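PDB 4F3N: uncharacterized ACR, COG1565 superfamily from Burkholderia thailandensis, which has the fold of an S-adenosylmethionine-dependent methyltransferase, binds S-adenosyl-L-homocysteine, and may methylate protein arginine residues symmetrically. Local coordinates for residues A280-R283 with T284-M288; Q363-F366 with L367-A370. All coordinates share one frame; numbering follows the deposited sequence.

Contact 1. Residues A280-R283 with T284-M288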
loop_
_atom_site.group_PDB
_atom_site.type_symbol
_atom_site.label_atom_id
_atom_site.label_comp_id
_atom_site.label_asym_id
_atom_site.label_seq_id
_atom_site.Cartn_x
_atom_site.Cartn_y
_atom_site.Cartn_z
ATOM N N ALA A 280 2.271 -12.533 -2.053
ATOM C CA ALA A 280 3.352 -12.947 -2.925
ATOM C C ALA A 280 4.447 -11.928 -2.830
ATOM O O ALA A 280 5.628 -12.281 -2.744
ATOM C CB ALA A 280 2.871 -13.048 -4.366
ATOM N N PHE A 281 4.043 -10.652 -2.817
ATOM C CA PHE A 281 5.023 -9.542 -2.730
ATOM C C PHE A 281 5.795 -9.525 -1.431
ATOM O O PHE A 281 7.017 -9.413 -1.436
ATOM C CB PHE A 281 4.290 -8.220 -2.922
ATOM C CG PHE A 281 5.167 -6.997 -2.791
ATOM C CD1 PHE A 281 6.060 -6.652 -3.794
ATOM C CD2 PHE A 281 5.091 -6.194 -1.678
ATOM C CE1 PHE A 281 6.884 -5.542 -3.664
ATOM C CE2 PHE A 281 5.896 -5.046 -1.570
ATOM C CZ PHE A 281 6.783 -4.734 -2.554
ATOM N N VAL A 282 5.100 -9.675 -0.312
ATOM C CA VAL A 282 5.753 -9.698 0.990
ATOM C C VAL A 282 6.676 -10.912 1.130
ATOM O O VAL A 282 7.796 -10.789 1.628
ATOM C CB VAL A 282 4.743 -9.583 2.125
ATOM C CG1 VAL A 282 5.381 -9.810 3.535
ATOM C CG2 VAL A 282 4.086 -8.210 2.036
ATOM N N ARG A 283 6.255 -12.072 0.609
ATOM C CA ARG A 283 7.158 -13.211 0.608
ATOM C C ARG A 283 8.426 -12.875 -0.140
ATOM O O ARG A 283 9.499 -13.232 0.325
ATOM C CB ARG A 283 6.498 -14.436 -0.010
ATOM C CG ARG A 283 5.393 -15.010 0.853
ATOM C CD ARG A 283 4.798 -16.225 0.167
ATOM N NE ARG A 283 3.816 -16.905 1.001
ATOM C CZ ARG A 283 2.926 -17.793 0.560
ATOM N NH1 ARG A 283 2.872 -18.140 -0.727
ATOM N NH2 ARG A 283 2.102 -18.377 1.423
ATOM N N THR A 284 8.294 -12.264 -1.314
ATOM C CA THR A 284 9.442 -11.976 -2.171
ATOM C C THR A 284 10.372 -10.991 -1.474
ATOM O O THR A 284 11.572 -11.162 -1.484
ATOM C CB THR A 284 8.992 -11.432 -3.548
ATOM O OG1 THR A 284 8.169 -12.438 -4.200
ATOM C CG2 THR A 284 10.156 -11.038 -4.392
ATOM N N VAL A 285 9.806 -9.945 -0.884
ATOM C CA VAL A 285 10.624 -8.974 -0.128
ATOM C C VAL A 285 11.381 -9.585 1.040
ATOM O O VAL A 285 12.571 -9.314 1.252
ATOM C CB VAL A 285 9.741 -7.807 0.363
ATOM C CG1 VAL A 285 10.544 -6.860 1.282
ATOM C CG2 VAL A 285 9.148 -7.097 -0.853
ATOM N N CYS A 286 10.711 -10.429 1.797
ATOM C CA CYS A 286 11.283 -10.989 3.003
ATOM C C CYS A 286 12.308 -12.082 2.657
ATOM O O CYS A 286 13.268 -12.287 3.397
ATOM C CB CYS A 286 10.200 -11.486 3.957
ATOM S SG CYS A 286 9.310 -10.137 4.762
ATOM N N ALA A 287 12.144 -12.723 1.507
ATOM C CA ALA A 287 13.146 -13.691 1.064
ATOM C C ALA A 287 14.391 -12.947 0.539
ATOM O O ALA A 287 15.537 -13.416 0.686
ATOM C CB ALA A 287 12.568 -14.620 0.015
ATOM N N MET A 288 14.166 -11.800 -0.066
ATOM C CA MET A 288 15.233 -10.918 -0.580
ATOM C C MET A 288 16.049 -10.282 0.524
ATOM O O MET A 288 17.255 -10.121 0.407
ATOM C CB MET A 288 14.589 -9.812 -1.445
ATOM C CG MET A 288 15.497 -8.646 -1.820
ATOM S SD MET A 288 14.598 -7.195 -2.370
ATOM C CE MET A 288 14.016 -6.573 -0.793
#
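F281 and V285, one helical turn apart, meet through a CH-pi contact: methyl CG2 of V285 sits over one face of the F281 ring, 3.9 Å from its centroid and 15° off the ring normal, shifted slightly toward the rim. The nearest ring atom is CZ, 3.8 Å from V285 CG2. Because CG2 lies anti to the carbonyl carbon of V285, it is turned back down the helix, above the ring and also 3.2 Å from F281 O. A looser apolar pair follows one residue on, V282 CG1 lying 4.1 Å from C286 SG.

Polar contacts are those of a regular alpha helix, with V285, C286 and A287 each donating N-H to the carbonyl four residues back. At A280 the carbonyl is gripped twice. T284 N reaches A280 O at 3.0 Å, and the hydroxyl OG1 of T284 donates to A280 O at 2.9 Å from the opposite face of the carbonyl plane; this bond fixes the hydroxyl's rotation on an exposed flank.

The stretch forms most of helix 276-288, which packs on the central sheet of the methyltransferase domain. F281 meets F144 and F296, V285 lies on A294 of strand 293-298, and V282 and C286 rest on F412 of strand 407-414. Helix 343-352 also touches it, through I346 and A349 against V282.

Contact 2. Residues Q363-F366 with L367-A370; sequences QARF and LLNA
Q363 and L367 run side by side, pointing the same way, with Q363 CG 3.6 Å from methyl CD1 of L367. The glutamine takes part through its aliphatic portion: CG is anti to the backbone N (chi1 176°) and the chain stays extended beyond it, carrying the amide past the leucine to L397 O, which accepts from NE2.

R365 and N369 instead cross at about a right angle. Bends at chi2 and chi3 carry the arginine forward along the helix, toward its C-terminal end, bringing its guanidinium to within 20° of parallel with the N369 amide plane. N369 OD1 lies 2.8 Å from R365 NH1 and 3.1 Å from R365 NE, while the amide's other end, ND2, is held by the carbonyls of A422 and R425. L368 lies across the arginine as well, its CB 3.7 Å from R365 NH1.

F366 meets L367 obliquely, F366 CD2 being 4.1 Å from L367 CD2. Four successive i to i+4 backbone bonds underlie these side chains, the last, A370 N to F366 O, more bent (140°) than the others.

Helix 363-369 directly follows edge strand 356-362, its start beside the S-adenosyl-L-homocysteine-binding residues N214 and T113. L367 touches T124 of helix 118-136 and both L397 and I398 of helix 384-398; F366 touches F295 of strand 293-298 and meets the F423 ring edge-to-face.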
loop_
_atom_site.group_PDB
_atom_site.type_symbol
_atom_site.label_atom_id
_atom_site.label_comp_id
_atom_site.label_asym_id
_atom_site.label_seq_id
_atom_site.Cartn_x
_atom_site.Cartn_y
_atom_site.Cartn_z
ATOM N N GLN A 363 -0.731 3.149 13.200
ATOM C CA GLN A 363 0.104 4.304 12.849
ATOM C C GLN A 363 0.205 5.303 13.989
ATOM O O GLN A 363 1.261 5.864 14.226
ATOM C CB GLN A 363 -0.498 5.022 11.622
ATOM C CG GLN A 363 0.262 6.281 11.254
ATOM C CD GLN A 363 -0.078 6.763 9.863
ATOM O OE1 GLN A 363 0.354 6.172 8.881
ATOM N NE2 GLN A 363 -0.857 7.860 9.767
ATOM N N ALA A 364 -0.893 5.559 14.690
ATOM C CA ALA A 364 -0.830 6.481 15.843
ATOM C C ALA A 364 0.205 6.047 16.872
ATOM O O ALA A 364 1.060 6.829 17.292
ATOM C CB ALA A 364 -2.182 6.627 16.530
ATOM N N ARG A 365 0.149 4.781 17.256
ATOM C CA ARG A 365 1.022 4.280 18.297
ATOM C C ARG A 365 2.459 4.289 17.789
ATOM O O ARG A 365 3.365 4.660 18.512
ATOM C CB ARG A 365 0.587 2.876 18.656
ATOM C CG ARG A 365 1.349 2.221 19.770
ATOM C CD ARG A 365 1.011 2.854 21.092
ATOM N NE ARG A 365 1.855 3.980 21.368
ATOM C CZ ARG A 365 1.842 4.645 22.516
ATOM N NH1 ARG A 365 2.659 5.676 22.672
ATOM N NH2 ARG A 365 0.989 4.297 23.495
ATOM N N PHE A 366 2.672 3.923 16.525
ATOM C CA PHE A 366 4.018 3.882 15.941
ATOM C C PHE A 366 4.636 5.300 15.933
ATOM O O PHE A 366 5.772 5.501 16.377
ATOM C CB PHE A 366 3.923 3.305 14.524
ATOM C CG PHE A 366 5.236 3.222 13.779
ATOM C CD1 PHE A 366 6.037 2.074 13.860
ATOM C CD2 PHE A 366 5.636 4.254 12.960
ATOM C CE1 PHE A 366 7.213 1.967 13.108
ATOM C CE2 PHE A 366 6.803 4.142 12.228
ATOM C CZ PHE A 366 7.588 2.997 12.298
ATOM N N LEU A 367 3.849 6.268 15.454
ATOM C CA LEU A 367 4.310 7.662 15.321
ATOM C C LEU A 367 4.506 8.295 16.700
ATOM O O LEU A 367 5.489 9.015 16.919
ATOM C CB LEU A 367 3.373 8.493 14.455
ATOM C CG LEU A 367 3.330 8.146 12.969
ATOM C CD1 LEU A 367 2.359 9.032 12.180
ATOM C CD2 LEU A 367 4.736 8.249 12.333
ATOM N N LEU A 368 3.593 8.047 17.614
ATOM C CA LEU A 368 3.794 8.504 18.987
ATOM C C LEU A 368 5.099 7.934 19.608
ATOM O O LEU A 368 5.899 8.671 20.198
ATOM C CB LEU A 368 2.608 8.115 19.856
ATOM C CG LEU A 368 1.380 8.974 19.632
ATOM C CD1 LEU A 368 0.181 8.262 20.295
ATOM C CD2 LEU A 368 1.608 10.385 20.180
ATOM N N ASN A 369 5.265 6.622 19.504
ATOM C CA ASN A 369 6.462 5.951 20.008
ATOM C C ASN A 369 7.754 6.478 19.410
ATOM O O ASN A 369 8.786 6.622 20.118
ATOM C CB ASN A 369 6.340 4.461 19.781
ATOM C CG ASN A 369 5.352 3.769 20.712
ATOM O OD1 ASN A 369 4.881 4.345 21.723
ATOM N ND2 ASN A 369 5.035 2.496 20.402
ATOM N N ALA A 370 7.681 6.830 18.137
ATOM C CA ALA A 370 8.797 7.315 17.360
ATOM C C ALA A 370 9.070 8.801 17.599
ATOM O O ALA A 370 10.084 9.341 17.115
ATOM C CB ALA A 370 8.531 7.032 15.871
#

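In the fold
From the N terminus, helix 276-288 comes first and holds contact 1; it leads into strand 293-298 of the seven-stranded mixed sheet. Contact 2 follows after helix 343-352 and strand 356-362, in the short helix 363-369. Each contact lies within about two turns of a single helix and closes no long loop, so the two stand in series, neither nesting nor crossing, with nearest atoms about 15 Å apart. What they share is the central sheet: both helices touch strand 293-298. The side chain of N214, an S-adenosyl-L-homocysteine-binding residue, lies about 6 Å from that of Q363 and about 10 Å from that of F281, which puts contact 2 nearer than contact 1 to this residue.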